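PDB 3DOH: esterase, which hydrolyses carboxylic esters as a thermostable enzyme that joins an immunoglobulin-like domain to an alpha/beta-hydrolase domain. Local coordinates for residues A[10-15]-A[135-140]; A[20-25]-A[92-97]; A[58-63]-A[82-87]; A[159-164]-A[191-196]. All blocks are in the same frame, centred on the assembly; numbering follows the deposited sequence.

Contact 1: A[10-15]-A[135-140]. With SO4 (sulfate ion), chain F; SO4 (sulfate ion), chain G.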
# COMPACT_ATOMS: atom_id res chain seq x y z
N THR A 10 15.51 32.55 -9.32
CA THR A 10 14.30 33.14 -9.81
C THR A 10 13.19 32.11 -9.67
O THR A 10 13.30 30.97 -10.13
CB THR A 10 14.45 33.51 -11.27
OG1 THR A 10 15.66 34.25 -11.47
CG2 THR A 10 13.27 34.34 -11.71
N LEU A 11 12.15 32.52 -8.99
CA LEU A 11 10.94 31.75 -8.82
C LEU A 11 10.10 31.80 -10.08
O LEU A 11 9.71 32.88 -10.51
CB LEU A 11 10.16 32.39 -7.68
CG LEU A 11 10.42 31.83 -6.28
CD1 LEU A 11 11.83 31.29 -6.16
CD2 LEU A 11 10.05 32.85 -5.20
N ILE A 12 9.84 30.66 -10.70
CA ILE A 12 8.95 30.65 -11.85
C ILE A 12 7.53 30.27 -11.40
O ILE A 12 7.32 29.18 -10.80
CB ILE A 12 9.44 29.67 -12.97
CG1 ILE A 12 10.96 29.76 -13.17
CG2 ILE A 12 8.67 29.92 -14.28
CD1 ILE A 12 11.44 31.12 -13.73
N THR A 13 6.58 31.17 -11.66
CA THR A 13 5.16 30.92 -11.41
C THR A 13 4.46 30.82 -12.73
O THR A 13 4.90 31.39 -13.74
CB THR A 13 4.41 32.03 -10.57
OG1 THR A 13 4.37 33.28 -11.27
CG2 THR A 13 5.04 32.22 -9.18
N LYS A 14 3.34 30.10 -12.71
CA LYS A 14 2.58 29.86 -13.91
C LYS A 14 1.12 29.73 -13.45
O LYS A 14 0.86 29.23 -12.33
CB LYS A 14 3.09 28.57 -14.51
CG LYS A 14 2.50 28.20 -15.83
CD LYS A 14 2.51 26.70 -15.95
CE LYS A 14 2.60 26.25 -17.38
NZ LYS A 14 4.00 26.40 -17.88
N VAL A 15 0.17 30.15 -14.27
CA VAL A 15 -1.21 30.06 -13.82
C VAL A 15 -1.80 28.69 -14.22
O VAL A 15 -1.96 28.40 -15.44
CB VAL A 15 -2.11 31.25 -14.29
CG1 VAL A 15 -3.52 31.15 -13.71
CG2 VAL A 15 -1.48 32.60 -13.93
N ASP A 135 14.06 37.07 -7.25
CA ASP A 135 13.33 37.35 -8.48
C ASP A 135 12.15 36.41 -8.59
O ASP A 135 12.27 35.22 -8.30
CB ASP A 135 14.25 37.19 -9.69
CG ASP A 135 14.94 38.48 -10.08
OD1 ASP A 135 14.34 39.27 -10.83
OD2 ASP A 135 16.09 38.70 -9.64
N GLU A 136 11.01 36.95 -9.00
CA GLU A 136 9.95 36.11 -9.48
C GLU A 136 9.99 36.28 -11.01
O GLU A 136 10.61 37.21 -11.49
CB GLU A 136 8.62 36.53 -8.86
CG GLU A 136 8.68 36.68 -7.31
CD GLU A 136 7.30 36.83 -6.65
OE1 GLU A 136 6.29 36.79 -7.36
OE2 GLU A 136 7.22 36.98 -5.42
N LYS A 137 9.39 35.37 -11.76
CA LYS A 137 9.15 35.54 -13.22
C LYS A 137 7.76 34.96 -13.37
O LYS A 137 7.57 33.78 -13.04
CB LYS A 137 10.15 34.69 -14.04
CG LYS A 137 10.51 35.18 -15.44
CD LYS A 137 9.62 34.60 -16.53
CE LYS A 137 10.17 34.89 -17.97
NZ LYS A 137 9.70 36.22 -18.60
N HIS A 138 6.80 35.75 -13.85
CA HIS A 138 5.41 35.33 -13.89
C HIS A 138 4.98 34.97 -15.31
O HIS A 138 4.63 35.85 -16.10
CB HIS A 138 4.50 36.43 -13.33
CG HIS A 138 4.92 36.92 -11.98
ND1 HIS A 138 5.09 38.26 -11.69
CD2 HIS A 138 5.19 36.25 -10.83
CE1 HIS A 138 5.45 38.39 -10.43
NE2 HIS A 138 5.52 37.19 -9.89
N LEU A 139 5.01 33.68 -15.62
CA LEU A 139 5.02 33.23 -17.01
C LEU A 139 3.65 33.41 -17.66
O LEU A 139 2.76 32.58 -17.50
CB LEU A 139 5.45 31.76 -17.09
CG LEU A 139 6.95 31.49 -17.20
CD1 LEU A 139 7.23 30.00 -17.28
CD2 LEU A 139 7.53 32.22 -18.41
N ILE A 140 3.50 34.51 -18.39
CA ILE A 140 2.25 34.79 -19.10
C ILE A 140 1.49 35.94 -18.45
O ILE A 140 0.83 36.72 -19.12
CB ILE A 140 1.34 33.55 -19.15
CG1 ILE A 140 2.08 32.37 -19.79
CG2 ILE A 140 0.06 33.86 -19.91
CD1 ILE A 140 2.27 32.51 -21.29
S SO4 F . 6.33 34.41 -20.97
O1 SO4 F . 6.99 35.08 -19.86
O2 SO4 F . 7.26 33.56 -21.70
O3 SO4 F . 5.82 35.38 -21.91
O4 SO4 F . 5.20 33.61 -20.52
S SO4 G . 4.28 41.22 -13.59
O1 SO4 G . 3.18 41.43 -12.65
O2 SO4 G . 5.47 41.86 -13.01
O3 SO4 G . 3.97 41.81 -14.91
O4 SO4 G . 4.52 39.78 -13.76
O HOH W 1 0.49 31.33 -16.65

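Contact 2: A[20-25]-A[92-97]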
# COMPACT_ATOMS: atom_id res chain seq x y z
N GLU A 20 -2.43 30.33 -9.61
CA GLU A 20 -1.01 30.51 -9.88
C GLU A 20 -0.16 29.78 -8.85
O GLU A 20 -0.37 29.91 -7.65
CB GLU A 20 -0.65 32.00 -9.90
CG GLU A 20 0.84 32.28 -10.02
CD GLU A 20 1.22 33.64 -9.47
OE1 GLU A 20 0.59 34.09 -8.49
OE2 GLU A 20 2.16 34.26 -10.02
N LYS A 21 0.80 29.01 -9.35
CA LYS A 21 1.65 28.20 -8.52
C LYS A 21 3.07 28.48 -8.93
O LYS A 21 3.34 28.81 -10.09
CB LYS A 21 1.42 26.71 -8.73
CG LYS A 21 0.01 26.08 -8.53
CD LYS A 21 0.15 24.54 -8.71
CE LYS A 21 -1.12 23.80 -8.44
NZ LYS A 21 -1.50 23.88 -7.01
N VAL A 22 3.98 28.34 -7.98
CA VAL A 22 5.40 28.32 -8.28
C VAL A 22 5.74 26.91 -8.81
O VAL A 22 5.66 25.93 -8.05
CB VAL A 22 6.27 28.59 -7.04
CG1 VAL A 22 7.69 28.78 -7.45
CG2 VAL A 22 5.81 29.80 -6.29
N CYS A 23 6.13 26.84 -10.08
CA CYS A 23 6.36 25.57 -10.77
C CYS A 23 7.84 25.33 -11.01
O CYS A 23 8.27 24.20 -11.21
CB CYS A 23 5.60 25.54 -12.10
SG CYS A 23 6.19 26.74 -13.28
N ALA A 24 8.65 26.37 -10.99
CA ALA A 24 10.07 26.11 -11.13
C ALA A 24 10.93 27.14 -10.40
O ALA A 24 10.45 28.21 -10.04
CB ALA A 24 10.45 25.99 -12.58
N VAL A 25 12.17 26.77 -10.15
CA VAL A 25 13.14 27.67 -9.62
C VAL A 25 14.30 27.60 -10.60
O VAL A 25 14.78 26.51 -10.93
CB VAL A 25 13.57 27.23 -8.20
CG1 VAL A 25 14.89 27.81 -7.84
CG2 VAL A 25 12.52 27.62 -7.18
N SER A 92 2.16 24.83 -3.02
CA SER A 92 2.52 25.37 -4.31
C SER A 92 1.77 26.66 -4.71
O SER A 92 2.38 27.58 -5.27
CB SER A 92 2.46 24.29 -5.38
OG SER A 92 1.27 23.54 -5.33
N ASN A 93 0.47 26.74 -4.40
CA ASN A 93 -0.37 27.91 -4.67
C ASN A 93 0.19 29.20 -4.12
O ASN A 93 0.76 29.21 -3.05
CB ASN A 93 -1.76 27.69 -4.11
CG ASN A 93 -2.54 26.63 -4.90
OD1 ASN A 93 -2.99 26.87 -6.01
ND2 ASN A 93 -2.68 25.44 -4.31
N THR A 94 0.03 30.29 -4.85
CA THR A 94 0.48 31.59 -4.33
C THR A 94 -0.63 32.31 -3.56
O THR A 94 -0.38 33.26 -2.80
CB THR A 94 1.08 32.50 -5.44
OG1 THR A 94 0.11 32.70 -6.46
CG2 THR A 94 2.29 31.84 -6.06
N ILE A 95 -1.85 31.83 -3.73
CA ILE A 95 -2.99 32.56 -3.24
C ILE A 95 -3.65 31.80 -2.12
O ILE A 95 -4.16 30.71 -2.33
CB ILE A 95 -4.03 32.82 -4.38
CG1 ILE A 95 -3.37 33.62 -5.52
CG2 ILE A 95 -5.31 33.51 -3.80
CD1 ILE A 95 -4.23 33.82 -6.77
N VAL A 96 -3.64 32.38 -0.92
CA VAL A 96 -4.42 31.77 0.15
C VAL A 96 -5.84 32.35 0.15
O VAL A 96 -6.03 33.57 0.14
CB VAL A 96 -3.69 31.80 1.56
CG1 VAL A 96 -3.80 33.16 2.23
CG2 VAL A 96 -4.24 30.67 2.50
N PHE A 97 -6.81 31.43 0.09
CA PHE A 97 -8.23 31.73 0.18
C PHE A 97 -8.55 32.13 1.60
O PHE A 97 -8.81 31.27 2.43
CB PHE A 97 -9.11 30.48 -0.13
CG PHE A 97 -8.85 29.84 -1.48
CD1 PHE A 97 -9.04 30.57 -2.67
CD2 PHE A 97 -8.43 28.50 -1.56
CE1 PHE A 97 -8.80 29.98 -3.94
CE2 PHE A 97 -8.18 27.88 -2.81
CZ PHE A 97 -8.37 28.63 -4.01
O HOH W 2 -2.51 30.17 -6.18

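Contact 3: A[58-63]-A[82-87]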
# COMPACT_ATOMS: atom_id res chain seq x y z
N ILE A 58 11.28 18.56 -5.97
CA ILE A 58 11.96 18.77 -7.27
C ILE A 58 11.80 17.55 -8.18
O ILE A 58 12.33 16.50 -7.90
CB ILE A 58 13.47 19.12 -7.07
CG1 ILE A 58 13.62 20.35 -6.18
CG2 ILE A 58 14.09 19.47 -8.38
CD1 ILE A 58 14.89 20.37 -5.30
N THR A 59 11.07 17.66 -9.28
CA THR A 59 10.78 16.48 -10.09
C THR A 59 11.78 16.19 -11.24
O THR A 59 11.98 15.03 -11.60
CB THR A 59 9.34 16.50 -10.64
OG1 THR A 59 9.11 17.77 -11.26
CG2 THR A 59 8.36 16.34 -9.53
N LYS A 60 12.36 17.24 -11.84
CA LYS A 60 13.46 17.08 -12.82
C LYS A 60 14.44 18.25 -12.66
O LYS A 60 14.00 19.34 -12.32
CB LYS A 60 12.97 17.03 -14.28
CG LYS A 60 11.52 16.51 -14.58
CD LYS A 60 11.35 14.95 -14.58
CE LYS A 60 10.35 14.47 -15.66
NZ LYS A 60 9.23 15.47 -16.01
N VAL A 61 15.74 18.03 -12.89
CA VAL A 61 16.72 19.14 -13.08
C VAL A 61 17.27 19.17 -14.51
O VAL A 61 17.54 18.12 -15.08
CB VAL A 61 17.95 19.06 -12.13
CG1 VAL A 61 18.80 20.32 -12.27
CG2 VAL A 61 17.53 18.92 -10.71
N TYR A 62 17.46 20.37 -15.06
CA TYR A 62 18.12 20.54 -16.37
C TYR A 62 18.76 21.94 -16.59
O TYR A 62 18.59 22.86 -15.79
CB TYR A 62 17.18 20.15 -17.54
CG TYR A 62 15.89 20.96 -17.62
CD1 TYR A 62 14.72 20.52 -16.97
CD2 TYR A 62 15.84 22.16 -18.32
CE1 TYR A 62 13.54 21.26 -17.02
CE2 TYR A 62 14.67 22.91 -18.37
CZ TYR A 62 13.53 22.45 -17.73
OH TYR A 62 12.39 23.22 -17.77
N ALA A 63 19.50 22.10 -17.68
CA ALA A 63 20.10 23.39 -17.95
C ALA A 63 19.74 23.92 -19.32
O ALA A 63 19.56 23.15 -20.24
CB ALA A 63 21.58 23.31 -17.80
N VAL A 82 17.50 24.87 -14.14
CA VAL A 82 16.09 24.76 -13.87
C VAL A 82 15.82 23.59 -12.95
O VAL A 82 16.23 22.46 -13.20
CB VAL A 82 15.29 24.54 -15.17
CG1 VAL A 82 13.78 24.19 -14.85
CG2 VAL A 82 15.36 25.77 -16.04
N LEU A 83 15.09 23.89 -11.89
CA LEU A 83 14.61 22.90 -10.96
C LEU A 83 13.11 22.93 -11.11
O LEU A 83 12.48 23.90 -10.72
CB LEU A 83 14.94 23.33 -9.53
CG LEU A 83 16.40 23.59 -9.15
CD1 LEU A 83 16.43 23.99 -7.72
CD2 LEU A 83 17.26 22.35 -9.40
N GLU A 84 12.53 21.89 -11.67
CA GLU A 84 11.09 21.86 -11.81
C GLU A 84 10.45 21.32 -10.53
O GLU A 84 11.00 20.45 -9.86
CB GLU A 84 10.73 21.09 -13.08
CG GLU A 84 9.70 20.00 -12.92
CD GLU A 84 8.75 19.91 -14.10
OE1 GLU A 84 9.16 20.24 -15.25
OE2 GLU A 84 7.57 19.54 -13.86
N LEU A 85 9.29 21.83 -10.16
CA LEU A 85 8.65 21.46 -8.89
C LEU A 85 7.27 20.79 -9.05
O LEU A 85 6.49 21.17 -9.92
CB LEU A 85 8.54 22.69 -7.98
CG LEU A 85 9.82 23.54 -7.90
CD1 LEU A 85 9.46 24.82 -7.18
CD2 LEU A 85 10.99 22.82 -7.21
N SER A 86 6.95 19.82 -8.21
CA SER A 86 5.66 19.16 -8.32
C SER A 86 4.58 20.16 -8.15
O SER A 86 4.51 20.84 -7.15
CB SER A 86 5.44 18.04 -7.29
OG SER A 86 4.16 17.42 -7.52
N THR A 87 3.71 20.23 -9.13
CA THR A 87 2.54 21.08 -9.00
C THR A 87 1.50 20.51 -8.04
O THR A 87 0.51 21.13 -7.82
CB THR A 87 1.92 21.41 -10.38
OG1 THR A 87 0.52 21.10 -10.35
CG2 THR A 87 2.56 20.57 -11.49

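Contact 4: A[159-164]-A[191-196]. With SO4 (sulfate ion), chain G.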
# COMPACT_ATOMS: atom_id res chain seq x y z
N PRO A 159 -8.17 49.18 -11.62
CA PRO A 159 -6.95 48.63 -12.20
C PRO A 159 -7.30 47.55 -13.24
O PRO A 159 -8.30 46.80 -13.06
CB PRO A 159 -6.22 48.02 -10.98
CG PRO A 159 -7.05 48.37 -9.78
CD PRO A 159 -8.42 48.64 -10.27
N TYR A 160 -6.51 47.49 -14.32
CA TYR A 160 -6.69 46.42 -15.30
C TYR A 160 -5.41 45.94 -15.96
O TYR A 160 -4.39 46.61 -15.97
CB TYR A 160 -7.74 46.81 -16.34
CG TYR A 160 -7.34 47.91 -17.30
CD1 TYR A 160 -7.44 49.28 -16.94
CD2 TYR A 160 -6.89 47.60 -18.59
CE1 TYR A 160 -7.10 50.30 -17.85
CE2 TYR A 160 -6.55 48.60 -19.50
CZ TYR A 160 -6.66 49.94 -19.13
OH TYR A 160 -6.31 50.90 -20.05
N ARG A 161 -5.48 44.72 -16.47
CA ARG A 161 -4.36 44.09 -17.13
C ARG A 161 -4.84 43.84 -18.53
O ARG A 161 -5.95 43.36 -18.71
CB ARG A 161 -3.97 42.74 -16.48
CG ARG A 161 -3.58 42.73 -15.01
CD ARG A 161 -2.29 43.47 -14.69
NE ARG A 161 -1.08 42.80 -15.16
CZ ARG A 161 -0.04 42.44 -14.40
NH1 ARG A 161 -0.00 42.66 -13.09
NH2 ARG A 161 0.99 41.84 -14.99
N LEU A 162 -3.99 44.15 -19.50
CA LEU A 162 -4.35 44.02 -20.91
C LEU A 162 -3.25 43.30 -21.67
O LEU A 162 -2.10 43.68 -21.57
CB LEU A 162 -4.52 45.42 -21.52
CG LEU A 162 -4.64 45.52 -23.05
CD1 LEU A 162 -6.08 45.24 -23.50
CD2 LEU A 162 -4.22 46.91 -23.49
N PHE A 163 -3.61 42.27 -22.44
CA PHE A 163 -2.64 41.56 -23.32
C PHE A 163 -2.75 42.13 -24.72
O PHE A 163 -3.82 42.20 -25.28
CB PHE A 163 -2.94 40.04 -23.35
CG PHE A 163 -2.04 39.20 -24.28
CD1 PHE A 163 -0.85 38.61 -23.79
CD2 PHE A 163 -2.44 38.92 -25.59
CE1 PHE A 163 -0.05 37.75 -24.62
CE2 PHE A 163 -1.65 38.09 -26.44
CZ PHE A 163 -0.44 37.51 -25.95
N VAL A 164 -1.64 42.53 -25.28
CA VAL A 164 -1.61 43.00 -26.65
C VAL A 164 -0.89 41.95 -27.51
O VAL A 164 0.19 41.53 -27.17
CB VAL A 164 -0.88 44.39 -26.68
CG1 VAL A 164 -0.58 44.88 -28.11
CG2 VAL A 164 -1.68 45.44 -25.87
N TYR A 191 -3.43 42.06 -9.69
CA TYR A 191 -2.73 40.80 -9.95
C TYR A 191 -3.68 39.62 -9.83
O TYR A 191 -3.78 38.78 -10.72
CB TYR A 191 -1.55 40.64 -9.00
CG TYR A 191 -0.55 39.60 -9.44
CD1 TYR A 191 0.60 39.96 -10.13
CD2 TYR A 191 -0.74 38.25 -9.16
CE1 TYR A 191 1.52 39.02 -10.54
CE2 TYR A 191 0.17 37.30 -9.56
CZ TYR A 191 1.30 37.69 -10.25
OH TYR A 191 2.22 36.74 -10.65
N LEU A 192 -4.36 39.57 -8.69
CA LEU A 192 -5.35 38.54 -8.38
C LEU A 192 -6.19 38.05 -9.54
O LEU A 192 -6.33 36.83 -9.72
CB LEU A 192 -6.27 39.04 -7.29
CG LEU A 192 -6.17 38.31 -5.95
CD1 LEU A 192 -4.88 37.48 -5.76
CD2 LEU A 192 -6.35 39.33 -4.86
N GLN A 193 -6.71 38.98 -10.35
CA GLN A 193 -7.78 38.67 -11.32
C GLN A 193 -7.24 37.96 -12.54
O GLN A 193 -7.98 37.46 -13.42
CB GLN A 193 -8.60 39.94 -11.68
CG GLN A 193 -8.04 40.84 -12.77
CD GLN A 193 -6.96 41.78 -12.26
OE1 GLN A 193 -6.43 41.60 -11.16
NE2 GLN A 193 -6.62 42.80 -13.07
N VAL A 194 -5.92 37.89 -12.56
CA VAL A 194 -5.21 37.33 -13.66
C VAL A 194 -4.47 36.07 -13.15
O VAL A 194 -3.93 35.30 -13.93
CB VAL A 194 -4.31 38.47 -14.27
CG1 VAL A 194 -2.82 38.19 -14.21
CG2 VAL A 194 -4.79 38.87 -15.67
N ALA A 195 -4.49 35.82 -11.85
CA ALA A 195 -3.71 34.75 -11.31
C ALA A 195 -4.57 33.69 -10.60
O ALA A 195 -4.15 32.55 -10.40
CB ALA A 195 -2.70 35.29 -10.36
N GLY A 196 -5.78 34.07 -10.23
CA GLY A 196 -6.64 33.18 -9.47
C GLY A 196 -7.11 31.95 -10.24
O GLY A 196 -7.36 30.93 -9.63
S SO4 G . 4.28 41.22 -13.59
O1 SO4 G . 3.18 41.43 -12.65
O2 SO4 G . 5.47 41.86 -13.01
O3 SO4 G . 3.97 41.81 -14.91
O4 SO4 G . 4.52 39.78 -13.76

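Contact 1: A[10-15]-A[135-140]
Leu11 and Thr13 trade backbone hydrogen bonds with Asp135, Lys137 and Leu139 on a parallel strand. Leu11 N donates to Asp135 O at 2.8 Å, and Leu11 O takes the N-H of Lys137. Thr13 repeats the pattern: its N gives to Lys137 O at 3.1 Å, nearly straight at 172°, and its O accepts from Leu139 N. Beyond this the two backbones are joined by a water, which accepts from Val15 N and donates to Leu139 O.

Thr13 and His138 lie side by side on one face. The hydroxyl of Thr13 sits between the backbone N and the carbonyl carbon (chi1 65°), and OG1 meets the ring at its edge, in the plane, by CD2. That hydroxyl is satisfied by Glu20. Both ring nitrogens of His138 have acceptors. NE2 gives a straight bond to Glu136 OE1 at 2.7 Å, in the ring plane and on the anti lone pair of the carboxylate. His138 ND1 bonds O4 of a sulfate, probably from the crystallisation liquor, at 2.6 Å. Glu136 OE1 also forms a salt bridge with Arg105.

On the other face Ile12 CG2 packs on Leu139 CD1, and Ile12 CD1 meets Lys137 CB at 3.8 Å. The amine of Lys137 leads away to a salt bridge with Asp142 and to a second sulfate, whose O1 is 3.2 Å from NZ.

Strand 8-16 thus lies between strand 129-139 and strand 19-29, where Ile12 touches Ala24 and Val26. Tyr191, just before helix 192-195, meets the His138 ring edge-to-face.

Contact 2: A[20-25]-A[92-97]
Lys21 and Asn93 form a single backbone bridge that ties a strand of the immunoglobulin-like domain to a loop of the same domain. The bonds flank the bridged pair. Thr94 N donates to Glu20 O at 2.9 Å, and Val22 N donates to Ser92 O at 3.2 Å. The second bond reaches its carbonyl from a tilt of 33° to the carbonyl plane. A water donates to Glu20 O and accepts from Ile95 N, so it carries the link one residue further along the loop.

The side chains of Glu20 and Lys21 each add a bond to the loop. Glu20 CG is anti to the backbone N (chi1 173°), and the chain runs extended beyond it. Glu20 OE1 accepts from Thr94 OG1 at 2.5 Å, met from above the carboxylate plane. The same OE1 forms a salt bridge with Arg105, and OE2 bonds the hydroxyl of Tyr191. This buried carboxylate is therefore gripped by several donors. Lys21 lies side by side with Asn93, its CD 3.7 Å from Ser92 OG and its NZ donating to that oxygen at 3.3 Å. Ser92 OG is also bonded to Asp89 O. An alanine in place of Lys21 would probably leave Ser92 OG without its amine donor and open a gap beside Ser92 and Asn93. Val22 CG2 meets Thr94 CG2 at 4.1 Å, the two side chains crossing at about a right angle.

Further along, Cys23 and Ala24 both face Ile12, a classic beta bulge in the pairing of strand 19-29 with strand 8-16. The contact itself is a single bridge from that strand to a loop of the immunoglobulin-like domain.

Contact 3: A[58-63]-A[82-87]
Tyr62 and Val82 form a hydrogen-bonded antiparallel pair. Tyr62 N donates to Val82 O at 3.1 Å, and Val82 N returns a bond to Tyr62 O at 2.8 Å. Two more backbone bonds follow, from Glu84 N to Lys60 O and from Thr59 N to Glu84 O. The register shifts by one residue, for Ile58 lies opposite Leu85 but Val61 opposite Leu83.

The aromatic contact is a CH-pi interaction. Val82 CB lies over one face of the Tyr62 ring, 3.8 Å from its centroid and offset toward the rim. CG1 of the valine sits beside CZ and OH. Tyr62 CG stands between the backbone N and the carbonyl carbon (chi1 60°), on the same face as Val82. Its hydroxyl is bonded to Leu69 O. An alanine here would probably leave Leu69 O without this donor and Val82 without the ring it packs against.

On the sheet face of Ile58, Val61, Leu83 and Leu85 the contacts are apolar. Val61 CG2 meets Leu83 CD2 at 3.7 Å, side by side. Ile58 CG1 meets Leu85 CD2 at 3.8 Å, and its CG2 reaches Leu83 CB at 4.1 Å.

Charges are looser. Lys60 NZ is 4.8 Å from Glu84 OE1, which makes a long, weak ion pair with Lys348 of the second subunit.

Strand 80-85 runs between strand 53-64 and strand 19-29. Ile58 and Leu83 both touch Phe43 and Val45 of strand 43-48.

Contact 4: A[159-164]-A[191-196]
Tyr191 meets Arg161 obliquely. Its CD1 is 4.1 Å from Arg161 NH1, and the ring and guanidinium planes are 81° apart. A sulfate, probably from the crystallisation liquor, lies by both groups. Its O1 sits at the edge of the tyrosine ring, 3.6 Å from CE1. Arg161 holds the ion by weak hydrogen bonds, among them NH2 to O3 at 3.0 Å. The sulfate sulfur lies in the guanidinium plane, at its edge. The arginine also has protein acceptors: NH2 bonds Phe144 O, and NH1 bonds Asn190 O.

Leu192 lies in a short, weakly bonded helical turn. Its carbonyl O accepts from both Ala195 N and Gly196 N. This turn packs beside strand 157-163, which lies between strands 144-150 and 215-219 in the mixed sheet of the alpha/beta-hydrolase fold.

Gln193 comes next. Its CG takes the position between the backbone N and the carbonyl carbon (chi1 84°), and the chain bends at chi2. NE2 lies 3.6 Å from Arg161 CG, in the aliphatic part of the arginine. The side chains cross at about a right angle. This amide nitrogen has its polar partners in Asn190 OD1 and Ala218 O.

Val194 adds an apolar touch to the base of the same arginine. Its CG2 is 4.0 Å from Arg161 CB and 4.1 Å from CG. The valine side chain also touches Ala218 of strand 215-219 and Phe144 of strand 144-150.

Overall arrangement
From the N terminus, strand 8-16 comes first. Contact 1 closes the widest loop, bringing residues 135-140 back beside it. Contact 2 opens at 20-25 and closes at 92-97, within that span. Contact 3, at 58-63 and 82-87, closes a shorter loop inside contact 2. None of the loops cross. Strands 8-16, 19-29, 80-85 and 53-64 are successive neighbours, so contacts 1 to 3 all reach one sheet of the immunoglobulin-like domain; in contact 2 the second partner is a loop. Contact 4 follows in series, closing a short loop from 159-164 to 191-196 in the hydrolase fold. It touches contacts 1 and 2 through Tyr191 and the residues after it, which link the two domains.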